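Local coordinates for protein peroxinectin A (Dictyostelium discoideum, PDB 6ERC) that oxidises phenolic donors, iodide and thiocyanate with hydrogen peroxide, as a secreted haem peroxidase of a social amoeba, at residues A[296-301]-A[388-393]; A[39-44]-A[116-121]; A[438-443]-A[452-457]. All blocks are in the same frame, centred on the assembly; numbering follows the deposited sequence.

Interaction 1: residues A[296-301]-A[388-393]. With HEM (protoporphyrin IX containing Fe), chain F.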
loop_
_atom_site.group_PDB
_atom_site.type_symbol
_atom_site.label_atom_id
_atom_site.label_comp_id
_atom_site.label_asym_id
_atom_site.label_seq_id
_atom_site.Cartn_x
_atom_site.Cartn_y
_atom_site.Cartn_z
ATOM N N PHE A 296 -3.100 -11.109 1.891
ATOM C CA PHE A 296 -2.768 -9.852 2.557
ATOM C C PHE A 296 -2.832 -8.686 1.581
ATOM O O PHE A 296 -3.581 -7.724 1.786
ATOM C CB PHE A 296 -1.377 -9.953 3.190
ATOM C CG PHE A 296 -0.872 -8.656 3.773
ATOM C CD1 PHE A 296 -1.228 -8.269 5.056
ATOM C CD2 PHE A 296 -0.028 -7.833 3.043
ATOM C CE1 PHE A 296 -0.761 -7.079 5.595
ATOM C CE2 PHE A 296 0.444 -6.641 3.581
ATOM C CZ PHE A 296 0.077 -6.266 4.856
ATOM N N THR A 297 -2.053 -8.757 0.503
ATOM C CA THR A 297 -1.981 -7.638 -0.425
ATOM C C THR A 297 -3.209 -7.556 -1.322
ATOM O O THR A 297 -3.645 -6.452 -1.666
ATOM C CB THR A 297 -0.708 -7.742 -1.271
ATOM O OG1 THR A 297 -0.547 -6.549 -2.045
ATOM C CG2 THR A 297 -0.750 -8.940 -2.206
ATOM N N THR A 298 -3.787 -8.697 -1.699
ATOM C CA THR A 298 -4.917 -8.686 -2.620
ATOM C C THR A 298 -6.223 -8.332 -1.917
ATOM O O THR A 298 -7.068 -7.638 -2.492
ATOM C CB THR A 298 -5.048 -10.046 -3.307
ATOM O OG1 THR A 298 -3.779 -10.442 -3.844
ATOM C CG2 THR A 298 -6.071 -9.980 -4.431
ATOM N N THR A 299 -6.408 -8.793 -0.677
ATOM C CA THR A 299 -7.706 -8.705 -0.010
ATOM C C THR A 299 -7.647 -7.854 1.252
ATOM O O THR A 299 -8.247 -6.777 1.283
ATOM C CB THR A 299 -8.215 -10.114 0.301
ATOM O OG1 THR A 299 -8.045 -10.954 -0.849
ATOM C CG2 THR A 299 -9.689 -10.078 0.688
ATOM N N ALA A 300 -6.951 -8.301 2.297
ATOM C CA ALA A 300 -7.084 -7.676 3.609
ATOM C C ALA A 300 -6.606 -6.227 3.595
ATOM O O ALA A 300 -7.347 -5.312 3.967
ATOM C CB ALA A 300 -6.311 -8.488 4.649
ATOM N N PHE A 301 -5.364 -5.999 3.176
ATOM C CA PHE A 301 -4.762 -4.681 3.329
ATOM C C PHE A 301 -5.240 -3.670 2.295
ATOM O O PHE A 301 -4.792 -2.519 2.330
ATOM C CB PHE A 301 -3.237 -4.787 3.268
ATOM C CG PHE A 301 -2.533 -3.683 3.994
ATOM C CD1 PHE A 301 -2.451 -3.694 5.374
ATOM C CD2 PHE A 301 -1.959 -2.632 3.302
ATOM C CE1 PHE A 301 -1.806 -2.678 6.051
ATOM C CE2 PHE A 301 -1.313 -1.613 3.975
ATOM C CZ PHE A 301 -1.237 -1.637 5.350
ATOM N N ARG A 388 -10.501 -11.916 -8.048
ATOM C CA ARG A 388 -10.936 -12.985 -8.939
ATOM C C ARG A 388 -9.815 -13.421 -9.871
ATOM O O ARG A 388 -9.771 -14.585 -10.288
ATOM C CB ARG A 388 -12.156 -12.524 -9.735
ATOM C CG ARG A 388 -13.365 -12.239 -8.861
ATOM C CD ARG A 388 -14.459 -11.513 -9.616
ATOM N NE ARG A 388 -15.620 -11.263 -8.770
ATOM C CZ ARG A 388 -16.773 -10.765 -9.205
ATOM N NH1 ARG A 388 -16.926 -10.460 -10.487
ATOM N NH2 ARG A 388 -17.776 -10.575 -8.357
ATOM N N ASP A 389 -8.905 -12.503 -10.205
ATOM C CA ASP A 389 -7.711 -12.865 -10.964
ATOM C C ASP A 389 -6.827 -13.814 -10.163
ATOM O O ASP A 389 -6.338 -14.820 -10.689
ATOM C CB ASP A 389 -6.948 -11.595 -11.346
ATOM C CG ASP A 389 -5.650 -11.880 -12.083
ATOM O OD1 ASP A 389 -5.341 -13.061 -12.341
ATOM O OD2 ASP A 389 -4.936 -10.909 -12.409
ATOM N N HIS A 390 -6.617 -13.512 -8.882
ATOM C CA HIS A 390 -5.753 -14.324 -8.034
ATOM C C HIS A 390 -6.443 -15.568 -7.498
ATOM O O HIS A 390 -5.769 -16.421 -6.911
ATOM C CB HIS A 390 -5.237 -13.499 -6.851
ATOM C CG HIS A 390 -4.330 -12.372 -7.241
ATOM N ND1 HIS A 390 -3.496 -11.742 -6.342
ATOM C CD2 HIS A 390 -4.133 -11.756 -8.431
ATOM C CE1 HIS A 390 -2.821 -10.792 -6.962
ATOM N NE2 HIS A 390 -3.189 -10.778 -8.231
ATOM N N GLY A 391 -7.754 -15.688 -7.667
ATOM C CA GLY A 391 -8.468 -16.847 -7.168
ATOM C C GLY A 391 -8.675 -16.829 -5.671
ATOM O O GLY A 391 -8.590 -17.880 -5.024
ATOM N N ILE A 392 -8.933 -15.658 -5.098
ATOM C CA ILE A 392 -9.203 -15.583 -3.658
ATOM C C ILE A 392 -10.479 -16.362 -3.354
ATOM O O ILE A 392 -11.511 -16.141 -4.020
ATOM C CB ILE A 392 -9.330 -14.114 -3.204
ATOM C CG1 ILE A 392 -8.007 -13.365 -3.421
ATOM C CG2 ILE A 392 -9.769 -14.025 -1.736
ATOM C CD1 ILE A 392 -6.845 -13.852 -2.560
ATOM N N PRO A 393 -10.478 -17.277 -2.389
ATOM C CA PRO A 393 -11.689 -18.055 -2.103
ATOM C C PRO A 393 -12.843 -17.158 -1.697
ATOM O O PRO A 393 -12.641 -15.978 -1.370
ATOM C CB PRO A 393 -11.260 -18.963 -0.941
ATOM C CG PRO A 393 -9.800 -19.069 -1.069
ATOM C CD PRO A 393 -9.336 -17.740 -1.584
HETATM C CHA HEM F . -3.191 -1.324 -4.853
HETATM C CHB HEM F . -4.439 3.257 -5.770
HETATM C CHC HEM F . -4.556 4.159 -0.991
HETATM C CHD HEM F . -3.544 -0.491 -0.089
HETATM C C1A HEM F . -3.579 -0.180 -5.507
HETATM C C2A HEM F . -3.835 -0.063 -6.921
HETATM C C3A HEM F . -4.183 1.200 -7.184
HETATM C C4A HEM F . -4.153 1.926 -5.934
HETATM C CMA HEM F . -4.546 1.801 -8.559
HETATM C CAA HEM F . -3.728 -1.226 -7.921
HETATM C CBA HEM F . -5.142 -1.525 -8.400
HETATM C CGA HEM F . -5.224 -2.942 -8.903
HETATM O O1A HEM F . -5.025 -3.886 -8.096
HETATM O O2A HEM F . -5.503 -3.131 -10.114
HETATM C C1B HEM F . -4.556 3.892 -4.557
HETATM C C2B HEM F . -4.856 5.292 -4.384
HETATM C C3B HEM F . -4.885 5.551 -3.066
HETATM C C4B HEM F . -4.606 4.314 -2.363
HETATM C CMB HEM F . -5.078 6.246 -5.574
HETATM C CAB HEM F . -5.166 6.880 -2.328
HETATM C CBB HEM F . -5.507 8.010 -2.957
HETATM C C1C HEM F . -4.303 2.982 -0.321
HETATM C C2C HEM F . -4.263 2.801 1.120
HETATM C C3C HEM F . -3.979 1.503 1.367
HETATM C C4C HEM F . -3.834 0.845 0.087
HETATM C CMC HEM F . -4.528 3.968 2.095
HETATM C CAC HEM F . -3.804 0.696 2.681
HETATM C CBC HEM F . -3.896 1.186 3.919
HETATM C C1D HEM F . -3.318 -1.107 -1.296
HETATM C C2D HEM F . -2.861 -2.465 -1.481
HETATM C C3D HEM F . -2.777 -2.688 -2.796
HETATM C C4D HEM F . -3.157 -1.482 -3.488
HETATM C CMD HEM F . -2.566 -3.458 -0.338
HETATM C CAD HEM F . -2.318 -3.973 -3.506
HETATM C CBD HEM F . -0.794 -3.947 -3.447
HETATM C CGD HEM F . -0.189 -4.573 -4.680
HETATM O O1D HEM F . -0.039 -3.853 -5.701
HETATM O O2D HEM F . 0.155 -5.782 -4.656
HETATM N NA HEM F . -3.781 1.055 -4.933
HETATM N NB HEM F . -4.409 3.323 -3.307
HETATM N NC HEM F . -4.034 1.768 -0.915
HETATM N ND HEM F . -3.487 -0.537 -2.541
HETATM FE FE HEM F . -3.887 1.381 -2.918
#
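Ile-392 lays its CG1 branch alongside the hydroxyl of Thr-299, with Ile-392 CG1 3.5 Å from Thr-299 OG1; the two side chains lie side by side, pointing opposite ways. The contact belongs to the buried helical core of the animal haem peroxidase fold, where the end of helix 294-300 meets the turn that follows helix 379-390. Gly-391 makes that turn with positive phi (76°), easy for a residue without CB, and Ile-392 then faces back toward the threonines. Its CG1 also meets the Thr-298 methyl, at 4.0 Å from CG2. Threonine suits these places because one branch can pack while the other bonds: with Thr-298 OG1 beside its own backbone N (chi1 -50°), the hydroxyl bonds to Asn-294 O one turn back, and Thr-299 OG1 bonds to Asn-387 OD1. Thr-298 OG1 lies 2.8 Å from His-390 ND1, approaching the ring obliquely, while that nitrogen is hydrogen-bonded to Asn-294 OD1 and NE2 to Thr-119 OG1. A leucine in place of His-390 would probably leave Asn-294 OD1 and Thr-119 OG1 without their ring partners and let the Asn-294 amide turn. On the haem side, a wider, pi-type turn carries the hydrogen bond Phe-301 N to Phe-296 O, and Phe-301 CE2 lies 3.6 Å from haem CAC. Thr-297 OG1 donates a hydrogen bond of 2.8 Å to propionate oxygen O2D.

Interaction 2: residues A[39-44]-A[116-121]. With NAG (2-acetamido-2-deoxy-beta-D-glucopyranose), chain C; BMA (beta-D-mannopyranose), chain H.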
loop_
_atom_site.group_PDB
_atom_site.type_symbol
_atom_site.label_atom_id
_atom_site.label_comp_id
_atom_site.label_asym_id
_atom_site.label_seq_id
_atom_site.Cartn_x
_atom_site.Cartn_y
_atom_site.Cartn_z
ATOM N N GLY A 39 -6.703 -17.706 -19.498
ATOM C CA GLY A 39 -7.946 -17.124 -19.964
ATOM C C GLY A 39 -8.576 -16.220 -18.927
ATOM O O GLY A 39 -7.866 -15.583 -18.145
ATOM N N PHE A 40 -9.921 -16.142 -18.916
ATOM C CA PHE A 40 -10.619 -15.441 -17.850
ATOM C C PHE A 40 -10.962 -16.415 -16.726
ATOM O O PHE A 40 -11.142 -17.611 -16.971
ATOM C CB PHE A 40 -11.909 -14.807 -18.370
ATOM C CG PHE A 40 -11.721 -13.867 -19.535
ATOM C CD1 PHE A 40 -10.483 -13.315 -19.822
ATOM C CD2 PHE A 40 -12.799 -13.529 -20.337
ATOM C CE1 PHE A 40 -10.327 -12.447 -20.894
ATOM C CE2 PHE A 40 -12.648 -12.665 -21.407
ATOM C CZ PHE A 40 -11.413 -12.124 -21.685
ATOM N N PRO A 41 -11.059 -15.959 -15.480
ATOM C CA PRO A 41 -11.546 -16.849 -14.418
ATOM C C PRO A 41 -13.025 -17.154 -14.595
ATOM O O PRO A 41 -13.805 -16.304 -15.030
ATOM C CB PRO A 41 -11.292 -16.055 -13.132
ATOM C CG PRO A 41 -10.328 -14.991 -13.505
ATOM C CD PRO A 41 -10.587 -14.676 -14.940
ATOM N N ASN A 42 -13.407 -18.380 -14.252
ATOM C CA ASN A 42 -14.804 -18.805 -14.342
ATOM C C ASN A 42 -15.549 -18.243 -13.139
ATOM O O ASN A 42 -15.519 -18.820 -12.050
ATOM C CB ASN A 42 -14.902 -20.324 -14.399
ATOM C CG ASN A 42 -16.334 -20.813 -14.484
ATOM O OD1 ASN A 42 -17.223 -20.092 -14.940
ATOM N ND2 ASN A 42 -16.568 -22.043 -14.041
ATOM N N ILE A 43 -16.214 -17.108 -13.330
ATOM C CA ILE A 43 -16.927 -16.416 -12.261
ATOM C C ILE A 43 -18.418 -16.545 -12.534
ATOM O O ILE A 43 -18.889 -16.182 -13.618
ATOM C CB ILE A 43 -16.515 -14.937 -12.165
ATOM C CG1 ILE A 43 -14.996 -14.804 -12.016
ATOM C CG2 ILE A 43 -17.233 -14.254 -11.003
ATOM C CD1 ILE A 43 -14.425 -15.461 -10.779
ATOM N N THR A 44 -19.159 -17.059 -11.553
ATOM C CA THR A 44 -20.612 -17.125 -11.649
ATOM C C THR A 44 -21.300 -15.927 -11.008
ATOM O O THR A 44 -22.466 -15.662 -11.322
ATOM C CB THR A 44 -21.139 -18.410 -10.999
ATOM O OG1 THR A 44 -20.732 -18.461 -9.626
ATOM C CG2 THR A 44 -20.615 -19.640 -11.727
ATOM N N TYR A 116 -7.944 -3.773 -17.981
ATOM C CA TYR A 116 -7.402 -4.546 -16.872
ATOM C C TYR A 116 -6.482 -5.620 -17.423
ATOM O O TYR A 116 -6.835 -6.316 -18.380
ATOM C CB TYR A 116 -8.503 -5.189 -16.026
ATOM C CG TYR A 116 -7.963 -6.050 -14.904
ATOM C CD1 TYR A 116 -7.623 -7.379 -15.123
ATOM C CD2 TYR A 116 -7.788 -5.533 -13.627
ATOM C CE1 TYR A 116 -7.129 -8.165 -14.106
ATOM C CE2 TYR A 116 -7.296 -6.315 -12.602
ATOM C CZ TYR A 116 -6.968 -7.628 -12.847
ATOM O OH TYR A 116 -6.477 -8.411 -11.829
ATOM N N PHE A 117 -5.313 -5.756 -16.806
ATOM C CA PHE A 117 -4.325 -6.752 -17.190
ATOM C C PHE A 117 -4.025 -7.632 -15.989
ATOM O O PHE A 117 -3.813 -7.128 -14.883
ATOM C CB PHE A 117 -3.055 -6.084 -17.706
ATOM C CG PHE A 117 -3.236 -5.392 -19.021
ATOM C CD1 PHE A 117 -3.720 -4.096 -19.075
ATOM C CD2 PHE A 117 -2.931 -6.039 -20.204
ATOM C CE1 PHE A 117 -3.893 -3.458 -20.290
ATOM C CE2 PHE A 117 -3.100 -5.408 -21.420
ATOM C CZ PHE A 117 -3.582 -4.115 -21.465
ATOM N N ARG A 118 -4.013 -8.941 -16.210
ATOM C CA ARG A 118 -3.873 -9.879 -15.108
ATOM C C ARG A 118 -2.455 -9.849 -14.552
ATOM O O ARG A 118 -1.487 -9.557 -15.260
ATOM C CB ARG A 118 -4.241 -11.292 -15.562
ATOM C CG ARG A 118 -5.689 -11.422 -16.025
ATOM C CD ARG A 118 -6.098 -12.874 -16.226
ATOM N NE ARG A 118 -6.159 -13.610 -14.965
ATOM C CZ ARG A 118 -6.620 -14.851 -14.841
ATOM N NH1 ARG A 118 -7.071 -15.507 -15.899
ATOM N NH2 ARG A 118 -6.634 -15.438 -13.653
ATOM N N THR A 119 -2.346 -10.153 -13.263
ATOM C CA THR A 119 -1.065 -10.093 -12.575
ATOM C C THR A 119 -0.096 -11.131 -13.120
ATOM O O THR A 119 -0.485 -12.247 -13.469
ATOM C CB THR A 119 -1.266 -10.308 -11.078
ATOM O OG1 THR A 119 -2.247 -9.380 -10.603
ATOM C CG2 THR A 119 0.042 -10.095 -10.323
ATOM N N ARG A 120 1.178 -10.752 -13.187
ATOM C CA ARG A 120 2.214 -11.690 -13.583
ATOM C C ARG A 120 2.160 -12.928 -12.709
ATOM O O ARG A 120 2.057 -12.852 -11.480
ATOM C CB ARG A 120 3.593 -11.038 -13.481
ATOM C CG ARG A 120 4.772 -11.933 -13.868
ATOM C CD ARG A 120 6.085 -11.244 -13.561
ATOM N NE ARG A 120 7.223 -12.159 -13.567
ATOM C CZ ARG A 120 8.476 -11.790 -13.315
ATOM N NH1 ARG A 120 8.761 -10.520 -13.042
ATOM N NH2 ARG A 120 9.452 -12.688 -13.337
ATOM N N ALA A 121 2.233 -14.074 -13.370
ATOM C CA ALA A 121 2.191 -15.358 -12.695
ATOM C C ALA A 121 3.262 -16.265 -13.282
ATOM O O ALA A 121 3.792 -16.022 -14.370
ATOM C CB ALA A 121 0.804 -16.025 -12.804
HETATM C C1 NAG C . -17.708 -22.738 -13.897
HETATM C C2 NAG C . -17.504 -24.033 -14.679
HETATM C C3 NAG C . -18.768 -24.892 -14.623
HETATM C C4 NAG C . -19.215 -25.100 -13.183
HETATM C C5 NAG C . -19.346 -23.757 -12.469
HETATM C C6 NAG C . -19.669 -23.895 -10.999
HETATM C C7 NAG C . -15.914 -23.975 -16.551
HETATM C C8 NAG C . -15.718 -23.632 -17.998
HETATM N N2 NAG C . -17.137 -23.754 -16.057
HETATM O O3 NAG C . -18.513 -26.153 -15.236
HETATM O O4 NAG C . -20.468 -25.776 -13.155
HETATM O O5 NAG C . -18.104 -23.040 -12.554
HETATM O O6 NAG C . -19.210 -22.773 -10.255
HETATM O O7 NAG C . -15.007 -24.436 -15.862
HETATM C C1 BMA H . 7.708 -18.025 -14.256
HETATM C C2 BMA H . 8.112 -16.816 -15.163
HETATM C C3 BMA H . 9.364 -16.126 -14.568
HETATM C C4 BMA H . 10.360 -17.171 -13.986
HETATM C C5 BMA H . 10.032 -18.551 -14.580
HETATM C C6 BMA H . 11.024 -19.639 -14.201
HETATM O O2 BMA H . 7.084 -15.834 -15.203
HETATM O O3 BMA H . 9.006 -15.177 -13.583
HETATM O O4 BMA H . 11.691 -16.827 -14.335
HETATM O O5 BMA H . 8.752 -18.957 -14.078
HETATM O O6 BMA H . 11.363 -20.417 -15.366
#
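With CG anti to the carbonyl carbon (chi1 -62°) and a bend at chi3 (68°), the Arg-118 side chain leaves strand 113-124 and brings its guanidinium to the loop at Gly-39 and Pro-41. There NH1 hydrogen-bonds to Gly-39 O, which sits at the edge of the guanidinium near its plane. The modelled separation of Arg-118 NH1 and Gly-39 O, 2.4 Å, is very short and the bond is bent, so the exact length is doubtful. Pro-41 meets the same group differently: its CG lies over one face, offset toward the rim and 3.7 Å from Arg-118 NH2. A rigid apolar ring suits that face, since the N-H bonds point outward in the plane, where carbonyl oxygens can take them. NH1 is also bonded to Asn-36 O and NH2 to Phe-35 O, so three carbonyls of this one loop hold the buried arginine and restrict its rotation, while NE pairs with Asp-389 OD1 in a salt bridge. Further along the strand, the extended Arg-120 points to a mannose of a protein-linked glycan, and its NH2 donates to BMA O3 at 2.5 Å and a nearly straight 169°. Farther along the loop, Asn-42 ND2 is covalently joined to NAG C1. Asn-42, Ile-43 and Thr-44 form the Asn-X-Thr sequon of N-linked glycosylation, carried on a surface loop that packs against the four-stranded antiparallel sheet.

Interaction 3: residues A[438-443]-A[452-457]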
loop_
_atom_site.group_PDB
_atom_site.type_symbol
_atom_site.label_atom_id
_atom_site.label_comp_id
_atom_site.label_asym_id
_atom_site.label_seq_id
_atom_site.Cartn_x
_atom_site.Cartn_y
_atom_site.Cartn_z
ATOM N N GLY A 438 -16.843 -9.046 1.847
ATOM C CA GLY A 438 -17.280 -9.590 3.121
ATOM C C GLY A 438 -16.480 -9.039 4.285
ATOM O O GLY A 438 -17.046 -8.568 5.276
ATOM N N GLY A 439 -15.149 -9.088 4.180
ATOM C CA GLY A 439 -14.313 -8.564 5.246
ATOM C C GLY A 439 -14.568 -7.094 5.513
ATOM O O GLY A 439 -14.549 -6.648 6.661
ATOM N N LEU A 440 -14.808 -6.321 4.454
ATOM C CA LEU A 440 -15.134 -4.910 4.628
ATOM C C LEU A 440 -16.455 -4.728 5.364
ATOM O O LEU A 440 -16.606 -3.788 6.153
ATOM C CB LEU A 440 -15.184 -4.218 3.268
ATOM C CG LEU A 440 -13.815 -3.934 2.656
ATOM C CD1 LEU A 440 -13.943 -3.479 1.217
ATOM C CD2 LEU A 440 -13.080 -2.889 3.477
ATOM N N ALA A 441 -17.424 -5.614 5.116
ATOM C CA ALA A 441 -18.752 -5.460 5.698
ATOM C C ALA A 441 -18.786 -5.811 7.180
ATOM O O ALA A 441 -19.752 -5.456 7.864
ATOM C CB ALA A 441 -19.757 -6.327 4.939
ATOM N N GLU A 442 -17.763 -6.493 7.686
ATOM C CA GLU A 442 -17.750 -6.923 9.074
ATOM C C GLU A 442 -17.690 -5.728 10.019
ATOM O O GLU A 442 -17.242 -4.634 9.663
ATOM C CB GLU A 442 -16.557 -7.842 9.342
ATOM C CG GLU A 442 -16.619 -9.169 8.605
ATOM C CD GLU A 442 -15.405 -10.040 8.858
ATOM O OE1 GLU A 442 -14.460 -9.574 9.531
ATOM O OE2 GLU A 442 -15.401 -11.195 8.381
ATOM N N ASP A 443 -18.155 -5.954 11.244
ATOM C CA ASP A 443 -17.970 -4.979 12.309
ATOM C C ASP A 443 -16.504 -4.942 12.725
ATOM O O ASP A 443 -15.818 -5.967 12.733
ATOM C CB ASP A 443 -18.849 -5.332 13.510
ATOM C CG ASP A 443 -20.307 -5.493 13.135
ATOM O OD1 ASP A 443 -20.799 -4.700 12.305
ATOM O OD2 ASP A 443 -20.957 -6.418 13.665
ATOM N N GLN A 452 -12.888 -8.828 11.925
ATOM C CA GLN A 452 -12.166 -9.999 12.412
ATOM C C GLN A 452 -11.336 -10.635 11.304
ATOM O O GLN A 452 -10.165 -10.972 11.506
ATOM C CB GLN A 452 -13.156 -11.009 12.988
ATOM C CG GLN A 452 -12.508 -12.224 13.624
ATOM C CD GLN A 452 -13.510 -13.317 13.926
ATOM O OE1 GLN A 452 -14.382 -13.619 13.109
ATOM N NE2 GLN A 452 -13.395 -13.914 15.105
ATOM N N THR A 453 -11.929 -10.812 10.123
ATOM C CA THR A 453 -11.231 -11.503 9.044
ATOM C C THR A 453 -9.988 -10.731 8.616
ATOM O O THR A 453 -8.873 -11.264 8.633
ATOM C CB THR A 453 -12.178 -11.711 7.862
ATOM O OG1 THR A 453 -13.335 -12.426 8.304
ATOM C CG2 THR A 453 -11.492 -12.504 6.760
ATOM N N PHE A 454 -10.164 -9.471 8.217
ATOM C CA PHE A 454 -9.019 -8.659 7.819
ATOM C C PHE A 454 -8.016 -8.527 8.960
ATOM O O PHE A 454 -6.802 -8.531 8.735
ATOM C CB PHE A 454 -9.494 -7.281 7.351
ATOM C CG PHE A 454 -10.117 -7.273 5.974
ATOM C CD1 PHE A 454 -10.326 -8.450 5.271
ATOM C CD2 PHE A 454 -10.477 -6.075 5.380
ATOM C CE1 PHE A 454 -10.887 -8.427 4.008
ATOM C CE2 PHE A 454 -11.040 -6.049 4.118
ATOM C CZ PHE A 454 -11.244 -7.226 3.432
ATOM N N TYR A 455 -8.508 -8.415 10.195
ATOM C CA TYR A 455 -7.622 -8.357 11.353
ATOM C C TYR A 455 -6.673 -9.549 11.376
ATOM O O TYR A 455 -5.461 -9.395 11.568
ATOM C CB TYR A 455 -8.462 -8.313 12.630
ATOM C CG TYR A 455 -7.680 -8.205 13.917
ATOM C CD1 TYR A 455 -7.079 -9.320 14.485
ATOM C CD2 TYR A 455 -7.570 -6.993 14.581
ATOM C CE1 TYR A 455 -6.376 -9.226 15.668
ATOM C CE2 TYR A 455 -6.869 -6.890 15.764
ATOM C CZ TYR A 455 -6.275 -8.008 16.304
ATOM O OH TYR A 455 -5.577 -7.908 17.487
ATOM N N LEU A 456 -7.214 -10.754 11.177
ATOM C CA LEU A 456 -6.398 -11.959 11.271
ATOM C C LEU A 456 -5.351 -12.008 10.163
ATOM O O LEU A 456 -4.202 -12.391 10.407
ATOM C CB LEU A 456 -7.294 -13.195 11.225
ATOM C CG LEU A 456 -6.681 -14.518 11.692
ATOM C CD1 LEU A 456 -7.770 -15.434 12.228
ATOM C CD2 LEU A 456 -5.916 -15.210 10.573
ATOM N N ILE A 457 -5.726 -11.624 8.941
ATOM C CA ILE A 457 -4.782 -11.677 7.829
ATOM C C ILE A 457 -3.668 -10.657 8.026
ATOM O O ILE A 457 -2.492 -10.941 7.763
ATOM C CB ILE A 457 -5.523 -11.462 6.496
ATOM C CG1 ILE A 457 -6.577 -12.555 6.289
ATOM C CG2 ILE A 457 -4.542 -11.461 5.325
ATOM C CD1 ILE A 457 -7.605 -12.228 5.230
HETATM O O HOH W 1 -12.939 -8.159 8.241
HETATM O O HOH W 2 -15.105 -8.576 13.070
#
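Helix 435-441, near Gly-439, and the first turn of helix 452-467 come close, with Gly-439 CA 5.7 Å from Thr-453 CA; beyond the helix the chain is extended at Glu-442, near Gln-452. Such proximity depends on Gly-439. Its CA rests over one face of the Phe-454 ring in a CH-pi contact, 3.9 Å from the ring centroid and 21° off the normal, and any CB here would collide with Phe-454 CE1. Leu-440 comes in obliquely on the same side of the ring, its CG 3.8 Å from Phe-454 CE2. This is a helix-loop-helix connection within the mainly helical animal haem peroxidase fold, and its polar half is built on Glu-442. Extended beyond CG, that side chain runs roughly perpendicular to the Thr-453 side chain and grips it twice: Thr-453 N donates to the syn lone pair of Glu-442 OE1 (2.9 Å, 170°), and Thr-453 OG1 donates to OE2, at a modelled length too short to be trusted. A carboxylate is apt here: the first-turn amides point back past the N-terminal end, lacking carbonyl partners within the helix, whose positive dipole end would probably stabilise the charge. Tyr-395 OH also hydrogen-bonds to Glu-442 OE2, and Arg-399 adds a long, weak ion pair. One water donates to Gly-439 O and Glu-442 OE1 while accepting from Phe-454 N; a second donates to Asp-443 O and accepts from Gln-452 N.

Interaction 1 stands between the other two, its centre 12 Å from that of interaction 2 and 13 Å from that of interaction 3. Toward the sheet, Asp-389 holds both sides together: OD1 forms a salt bridge to Arg-118 NE (2.8 Å) and OD2 probably accepts from Thr-119 N. Toward the helix-loop-helix connection the joint is one of packing, with Ala-300 CB 3.5 Å from Ile-457 CG2. Interactions 2 and 3 do not touch, their nearest atoms being about 14 Å apart. Only interaction 1 contributes haem-pocket residues; the side chains of Arg-118 and Phe-454 each stay about 10 Å from the haem. Arg-386, whose NH2 hydrogen-bonds to the haem, also hydrogen-bonds to Thr-119 OG1 through NH1, tying strand 113-124 to the cofactor's surroundings.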